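Long-range contacts in repeat Five Residue (Rfr) protein or pentapeptide repeat protein (Cyanothece, PDB 2O6W), which is of unknown function and folds as a pentapeptide-repeat protein, a right-handed beta helix with four short faces per coil: residues V56-A61 with I76-A81; A66-S71 with T86-T91; A116-A121 with T136-I141. All coordinates share one frame; numbering follows the deposited sequence.

Contact 1 of 3, residues V56-A61 with I76-A81; sequences VDLTRA and IILENA
I77 lies against D57 and T59, and its side chain can be followed outward from the backbone. CB sits 3.7 Å from V56 O and close to D57 CA, so the side chain begins against the backbone of 56-61. CG2 stands anti to the backbone N and leans on two oxygens, T59 OG1 at 3.6 Å and, slightly farther, D57 OD1. CG1 goes the other way, anti to the carbonyl carbon (chi1 -57°), and passes V56 O. CD1, the tip, comes near D57 OD2.

The I77 side chain thus packs against a small polar cluster. D57 OD1 accepts from T59 N, which makes an Asx turn, and from T59 OG1 at 2.7 Å. These two bonds hold the carboxylate beside I77. T59 OG1 also takes a bond from a water that donates to E79 OE2 as well. A second water joins R60 NH1 to N80 OD1.

The backbones run in step. I77 N donates to V56 O, and L58 N donates to I77 O at 2.7 Å. R60 N then reaches E79 O in a nearly straight bond. R60 CA adds a short C-H contact to N80 O.

L58 and L78 lie side by side and point the same way, with L58 CB 3.5 Å from L78 CD2. L58 CD1 also meets I76 CD1 at 3.5 Å. L9 of helix 2-10 touches both V56 and L58, so the helix packs on this part of the coil.

Each segment ends in a type II turn, L58-A61 and L78-A81. Stacked turns of this kind, with a leucine at the centre of each repeat pointing inward, are characteristic of the pentapeptide-repeat right-handed beta helix.

Contact 2 of 3, residues A66-S71 with T86-T91; sequences ANLYQS and TNLSET
N67 and N87 stand side by side and point the same way, their amide planes 9° apart. N87 ND2 lies 2.9 Å from N67 OD1, but the bond is bent and weak. Each amide oxygen also closes an Asx turn. Y69 N approaches N67 OD1 from above the carbonyl plane, and N67 ND2 donates to N24 OD1. N87 OD1 takes S89 N from above its plane and S89 OG on a lone pair, at 2.7 Å. An alanine in place of N87 would probably leave S89 N and OG without this shared acceptor and N67 OD1 without its weak amide donor.

The Y69 ring is turned 47° from the E90 carboxylate beside it. S89 OG meets the ring at its edge, 3.2 Å from CD1, while Q70 CG lies over the centre of one face. Q70 and E90 run alongside each other, and Q70 NE2 donates to E90 OE2 at 3.1 Å. Q70 OE1 accepts from R27.

The backbones repeat one coil of the pentapeptide-repeat beta helix upon the next, and both segments end in type II turns. N87 N bonds to A66 O, L68 N to N87 O, and Q70 N to S89 O. L68 and L88 are side by side, facing inward, with L68 CD1 3.5 Å from L88 CD2. T91 CG2, anti to the carbonyl carbon, lies 3.1 Å from L68 O, and T91 OG1 donates to L88 O.

Contact 3 of 3, residues A116-A121 with T136-I141; sequences ANLENA and THLKGI
A116 and T136 start two backbones that run in step, bridged once at N117 and H137. H137 N donates to A116 O, L118 N to H137 O, and N120 N to K139 O, each at 3.0 Å. C-H contacts add to these, among them E119 CA to K139 O and I141 CA to A121 O. Both segments end in type II turns. G140 has positive phi, which favours glycine, and its CA passes 3.9 Å from N120 OD1.

This is one coil resting on the next in the pentapeptide-repeat beta helix, with L118 and L138 side by side on the inner side. Their CD2 atoms are 4.1 Å apart. I141 CG2 lies 3.4 Å from L118 O and approaches A121 CB. T136 CG2 lies against A116 O, while T136 OG1 bonds to L113 O.

The outer side is polar. N117 OD1 accepts from E119 N, an Asx turn, and from H137 ND1 at 3.3 Å. The two donors come from opposite faces of the amide plane. The N117 amide is turned 55° from the imidazole.

E119 lies alongside H137 and points the same way, its carboxylate turned 87° from the ring. Its OE1 lies 3.2 Å from H137 CE1. K139 is extended alongside E119, CG anti to the backbone N (chi1 171°), and its NZ makes a long salt bridge to E119 OE2 at 3.6 Å. A nearby carboxylate is likely to favour a protonated imidazole.

All three contacts join segments offset by twenty residues, one coil against the next, and all pair a type II turn with its successor. Contacts 1 and 3 lie on the same flank of the helix, contact 2 on another. Contacts 1 and 2 both have centres about 8 Å from the centre of the chain, and their segments alternate in sequence. Contact 3 lies farther from that centre, about 14 Å, and is the least buried. No two of them touch. The inward leucines recur throughout, but the outer chemistry changes: an isoleucine against an aspartate with bridging waters in contact 1, paired asparagines and a tyrosine in contact 2, and a histidine with a salt bridge in contact 3.

Contact 1 of 3, residues V56-A61 with I76-A81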
# COMPACT_ATOMS: atom_id res chain seq x y z
N VAL A 56 -4.23 9.23 -0.01
CA VAL A 56 -3.08 9.41 0.87
C VAL A 56 -1.80 9.40 0.02
O VAL A 56 -1.62 8.53 -0.82
CB VAL A 56 -3.03 8.31 1.94
CG1 VAL A 56 -1.79 8.45 2.79
CG2 VAL A 56 -4.29 8.39 2.80
N ASP A 57 -0.93 10.37 0.26
CA ASP A 57 0.30 10.47 -0.51
C ASP A 57 1.53 10.01 0.29
O ASP A 57 1.95 10.66 1.25
CB ASP A 57 0.50 11.91 -0.97
CG ASP A 57 1.48 12.02 -2.12
OD1 ASP A 57 2.48 11.27 -2.13
OD2 ASP A 57 1.26 12.87 -3.02
N LEU A 58 2.10 8.88 -0.12
CA LEU A 58 3.26 8.32 0.54
C LEU A 58 4.44 8.17 -0.42
O LEU A 58 5.22 7.22 -0.34
CB LEU A 58 2.90 6.97 1.17
CG LEU A 58 1.97 7.01 2.40
CD1 LEU A 58 1.48 5.62 2.75
CD2 LEU A 58 2.72 7.62 3.58
N THR A 59 4.56 9.14 -1.33
CA THR A 59 5.63 9.17 -2.32
C THR A 59 6.97 9.17 -1.62
O THR A 59 7.18 9.90 -0.65
CB THR A 59 5.56 10.46 -3.18
OG1 THR A 59 4.35 10.48 -3.94
CG2 THR A 59 6.77 10.55 -4.12
N ARG A 60 7.88 8.35 -2.14
CA ARG A 60 9.24 8.21 -1.61
C ARG A 60 9.31 7.85 -0.13
O ARG A 60 10.37 7.99 0.49
CB ARG A 60 10.03 9.50 -1.87
CG ARG A 60 10.23 9.85 -3.35
CD ARG A 60 11.17 11.05 -3.53
NE ARG A 60 10.74 12.19 -2.73
CZ ARG A 60 9.77 13.03 -3.09
NH1 ARG A 60 9.15 12.87 -4.25
NH2 ARG A 60 9.42 14.03 -2.29
N ALA A 61 8.21 7.38 0.44
CA ALA A 61 8.21 7.00 1.85
C ALA A 61 8.93 5.67 2.04
O ALA A 61 8.99 4.85 1.12
CB ALA A 61 6.78 6.91 2.38
N ILE A 76 -4.00 4.61 -2.93
CA ILE A 76 -2.87 5.23 -2.26
C ILE A 76 -1.73 5.52 -3.23
O ILE A 76 -1.58 4.84 -4.25
CB ILE A 76 -2.34 4.32 -1.14
CG1 ILE A 76 -1.59 5.16 -0.10
CG2 ILE A 76 -1.42 3.27 -1.72
CD1 ILE A 76 -1.40 4.45 1.21
N ILE A 77 -0.92 6.52 -2.90
CA ILE A 77 0.21 6.90 -3.74
C ILE A 77 1.53 6.48 -3.09
O ILE A 77 2.00 7.09 -2.13
CB ILE A 77 0.20 8.43 -4.00
CG1 ILE A 77 -1.13 8.83 -4.65
CG2 ILE A 77 1.34 8.82 -4.94
CD1 ILE A 77 -1.27 10.31 -4.88
N LEU A 78 2.12 5.41 -3.63
CA LEU A 78 3.37 4.88 -3.13
C LEU A 78 4.44 4.92 -4.22
O LEU A 78 5.29 4.04 -4.32
CB LEU A 78 3.18 3.43 -2.65
CG LEU A 78 2.45 3.26 -1.32
CD1 LEU A 78 2.14 1.79 -1.08
CD2 LEU A 78 3.31 3.80 -0.19
N GLU A 79 4.39 5.96 -5.04
CA GLU A 79 5.36 6.10 -6.12
C GLU A 79 6.76 6.23 -5.54
O GLU A 79 6.99 6.99 -4.61
CB GLU A 79 5.01 7.32 -6.97
CG GLU A 79 5.88 7.49 -8.20
CD GLU A 79 5.31 8.50 -9.19
OE1 GLU A 79 5.96 8.73 -10.24
OE2 GLU A 79 4.21 9.05 -8.93
N ASN A 80 7.69 5.46 -6.09
CA ASN A 80 9.08 5.48 -5.65
C ASN A 80 9.22 5.24 -4.15
O ASN A 80 10.16 5.72 -3.52
CB ASN A 80 9.73 6.81 -6.05
CG ASN A 80 9.82 6.97 -7.55
OD1 ASN A 80 9.87 8.09 -8.07
ND2 ASN A 80 9.85 5.85 -8.27
N ALA A 81 8.28 4.49 -3.59
CA ALA A 81 8.31 4.18 -2.17
C ALA A 81 9.17 2.95 -1.91
O ALA A 81 9.33 2.09 -2.78
CB ALA A 81 6.90 3.94 -1.68
O HOH W 1 4.24 11.02 -6.60
O HOH W 2 8.96 10.90 -6.61

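Contact 2 of 3, residues A66-S71 with T86-T91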
# COMPACT_ATOMS: atom_id res chain seq x y z
N ALA A 66 7.62 -2.71 7.68
CA ALA A 66 6.47 -2.20 8.43
C ALA A 66 5.34 -3.22 8.31
O ALA A 66 5.34 -4.04 7.40
CB ALA A 66 6.03 -0.87 7.87
N ASN A 67 4.40 -3.17 9.24
CA ASN A 67 3.26 -4.08 9.21
C ASN A 67 1.97 -3.36 8.83
O ASN A 67 1.46 -2.54 9.60
CB ASN A 67 3.08 -4.78 10.56
CG ASN A 67 1.88 -5.70 10.57
OD1 ASN A 67 1.53 -6.27 9.53
ND2 ASN A 67 1.26 -5.86 11.73
N LEU A 68 1.44 -3.68 7.66
CA LEU A 68 0.19 -3.06 7.19
C LEU A 68 -0.90 -4.11 6.97
O LEU A 68 -1.87 -3.87 6.25
CB LEU A 68 0.46 -2.30 5.89
CG LEU A 68 1.46 -1.14 6.08
CD1 LEU A 68 1.91 -0.59 4.74
CD2 LEU A 68 0.80 -0.06 6.92
N TYR A 69 -0.72 -5.26 7.61
CA TYR A 69 -1.67 -6.37 7.52
C TYR A 69 -3.13 -5.92 7.55
O TYR A 69 -3.54 -5.18 8.45
CB TYR A 69 -1.41 -7.37 8.65
CG TYR A 69 -2.37 -8.53 8.66
CD1 TYR A 69 -2.41 -9.44 7.62
CD2 TYR A 69 -3.26 -8.70 9.72
CE1 TYR A 69 -3.31 -10.50 7.62
CE2 TYR A 69 -4.16 -9.76 9.74
CZ TYR A 69 -4.18 -10.66 8.69
OH TYR A 69 -5.08 -11.70 8.70
N GLN A 70 -3.90 -6.36 6.56
CA GLN A 70 -5.33 -6.05 6.43
C GLN A 70 -5.69 -4.58 6.40
O GLN A 70 -6.81 -4.21 6.73
CB GLN A 70 -6.13 -6.72 7.55
CG GLN A 70 -6.18 -8.23 7.44
CD GLN A 70 -7.21 -8.83 8.39
OE1 GLN A 70 -7.23 -8.51 9.58
NE2 GLN A 70 -8.06 -9.70 7.86
N SER A 71 -4.75 -3.73 6.01
CA SER A 71 -5.01 -2.30 5.94
C SER A 71 -5.61 -1.91 4.58
O SER A 71 -5.35 -2.56 3.57
CB SER A 71 -3.72 -1.51 6.16
OG SER A 71 -3.41 -1.40 7.53
N THR A 86 8.04 -5.57 3.56
CA THR A 86 6.87 -5.00 4.21
C THR A 86 5.73 -6.01 4.22
O THR A 86 5.58 -6.79 3.27
CB THR A 86 6.39 -3.73 3.46
OG1 THR A 86 7.43 -2.75 3.48
CG2 THR A 86 5.13 -3.16 4.09
N ASN A 87 4.94 -6.02 5.28
CA ASN A 87 3.81 -6.95 5.33
C ASN A 87 2.56 -6.28 4.75
O ASN A 87 1.89 -5.51 5.43
CB ASN A 87 3.51 -7.40 6.77
CG ASN A 87 2.38 -8.42 6.84
OD1 ASN A 87 1.94 -8.95 5.82
ND2 ASN A 87 1.91 -8.71 8.05
N LEU A 88 2.27 -6.58 3.49
CA LEU A 88 1.10 -6.01 2.82
C LEU A 88 0.04 -7.08 2.57
O LEU A 88 -0.80 -6.92 1.69
CB LEU A 88 1.48 -5.38 1.48
CG LEU A 88 2.48 -4.22 1.57
CD1 LEU A 88 3.05 -3.92 0.20
CD2 LEU A 88 1.79 -3.00 2.17
N SER A 89 0.07 -8.17 3.33
CA SER A 89 -0.91 -9.23 3.11
C SER A 89 -2.33 -8.81 3.46
O SER A 89 -2.58 -8.09 4.43
CB SER A 89 -0.52 -10.50 3.88
OG SER A 89 -0.36 -10.24 5.26
N GLU A 90 -3.27 -9.27 2.63
CA GLU A 90 -4.69 -8.97 2.78
C GLU A 90 -4.99 -7.48 2.80
O GLU A 90 -5.97 -7.05 3.41
CB GLU A 90 -5.25 -9.66 4.02
CG GLU A 90 -5.06 -11.16 3.96
CD GLU A 90 -6.00 -11.92 4.87
OE1 GLU A 90 -5.82 -13.16 4.99
OE2 GLU A 90 -6.92 -11.29 5.46
N THR A 91 -4.15 -6.69 2.15
CA THR A 91 -4.39 -5.26 2.08
C THR A 91 -5.21 -4.94 0.83
O THR A 91 -5.23 -5.72 -0.12
CB THR A 91 -3.08 -4.44 2.01
OG1 THR A 91 -2.29 -4.88 0.89
CG2 THR A 91 -2.30 -4.58 3.30

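Contact 3 of 3, residues A116-A121 with T136-I141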
# COMPACT_ATOMS: atom_id res chain seq x y z
N ALA A 116 -4.32 -1.56 -9.92
CA ALA A 116 -3.12 -0.94 -9.37
C ALA A 116 -2.03 -0.81 -10.42
O ALA A 116 -1.95 -1.63 -11.35
CB ALA A 116 -2.60 -1.75 -8.19
N ASN A 117 -1.20 0.21 -10.27
CA ASN A 117 -0.11 0.45 -11.21
C ASN A 117 1.24 0.14 -10.57
O ASN A 117 1.66 0.84 -9.65
CB ASN A 117 -0.13 1.91 -11.67
CG ASN A 117 0.79 2.16 -12.86
OD1 ASN A 117 1.67 1.34 -13.15
ND2 ASN A 117 0.61 3.29 -13.53
N LEU A 118 1.90 -0.89 -11.05
CA LEU A 118 3.20 -1.28 -10.52
C LEU A 118 4.34 -1.16 -11.53
O LEU A 118 5.32 -1.89 -11.44
CB LEU A 118 3.17 -2.72 -9.99
CG LEU A 118 2.46 -2.95 -8.65
CD1 LEU A 118 0.99 -2.61 -8.78
CD2 LEU A 118 2.65 -4.40 -8.21
N GLU A 119 4.22 -0.23 -12.48
CA GLU A 119 5.26 -0.06 -13.50
C GLU A 119 6.66 0.11 -12.92
O GLU A 119 6.89 0.93 -12.03
CB GLU A 119 4.94 1.13 -14.41
CG GLU A 119 5.79 1.16 -15.68
CD GLU A 119 5.35 2.25 -16.66
OE1 GLU A 119 4.13 2.38 -16.89
OE2 GLU A 119 6.23 2.95 -17.22
N ASN A 120 7.60 -0.68 -13.44
CA ASN A 120 8.99 -0.63 -13.01
C ASN A 120 9.20 -0.98 -11.55
O ASN A 120 10.27 -0.74 -10.99
CB ASN A 120 9.56 0.76 -13.28
CG ASN A 120 9.45 1.14 -14.74
OD1 ASN A 120 9.63 0.29 -15.61
ND2 ASN A 120 9.16 2.40 -15.01
N ALA A 121 8.18 -1.55 -10.93
CA ALA A 121 8.30 -1.91 -9.53
C ALA A 121 9.22 -3.13 -9.39
O ALA A 121 9.30 -3.97 -10.29
CB ALA A 121 6.93 -2.22 -8.96
N THR A 136 -4.24 -5.14 -13.52
CA THR A 136 -3.07 -4.66 -12.81
C THR A 136 -1.95 -4.43 -13.82
O THR A 136 -1.59 -5.33 -14.57
CB THR A 136 -2.59 -5.69 -11.77
OG1 THR A 136 -3.66 -5.97 -10.85
CG2 THR A 136 -1.39 -5.15 -11.00
N HIS A 137 -1.41 -3.22 -13.82
CA HIS A 137 -0.33 -2.86 -14.74
C HIS A 137 1.01 -3.37 -14.22
O HIS A 137 1.55 -2.83 -13.26
CB HIS A 137 -0.29 -1.34 -14.90
CG HIS A 137 0.46 -0.88 -16.12
ND1 HIS A 137 1.07 0.36 -16.20
CD2 HIS A 137 0.67 -1.48 -17.31
CE1 HIS A 137 1.63 0.49 -17.38
NE2 HIS A 137 1.40 -0.61 -18.08
N LEU A 138 1.55 -4.40 -14.86
CA LEU A 138 2.82 -4.98 -14.43
C LEU A 138 3.98 -4.72 -15.38
O LEU A 138 5.00 -5.40 -15.33
CB LEU A 138 2.67 -6.48 -14.22
CG LEU A 138 1.72 -6.93 -13.11
CD1 LEU A 138 1.66 -8.45 -13.11
CD2 LEU A 138 2.20 -6.41 -11.75
N LYS A 139 3.81 -3.71 -16.23
CA LYS A 139 4.84 -3.35 -17.19
C LYS A 139 6.18 -3.01 -16.52
O LYS A 139 6.24 -2.21 -15.60
CB LYS A 139 4.36 -2.17 -18.03
CG LYS A 139 5.44 -1.57 -18.92
CD LYS A 139 5.01 -0.23 -19.50
CE LYS A 139 6.18 0.43 -20.22
NZ LYS A 139 5.91 1.83 -20.61
N GLY A 140 7.25 -3.65 -16.99
CA GLY A 140 8.59 -3.38 -16.47
C GLY A 140 8.97 -3.87 -15.09
O GLY A 140 10.04 -3.52 -14.60
N ILE A 141 8.12 -4.66 -14.44
CA ILE A 141 8.44 -5.17 -13.10
C ILE A 141 9.68 -6.06 -13.15
O ILE A 141 10.00 -6.64 -14.18
CB ILE A 141 7.28 -5.98 -12.49
CG1 ILE A 141 6.92 -7.16 -13.40
CG2 ILE A 141 6.07 -5.10 -12.29
CD1 ILE A 141 5.86 -8.07 -12.83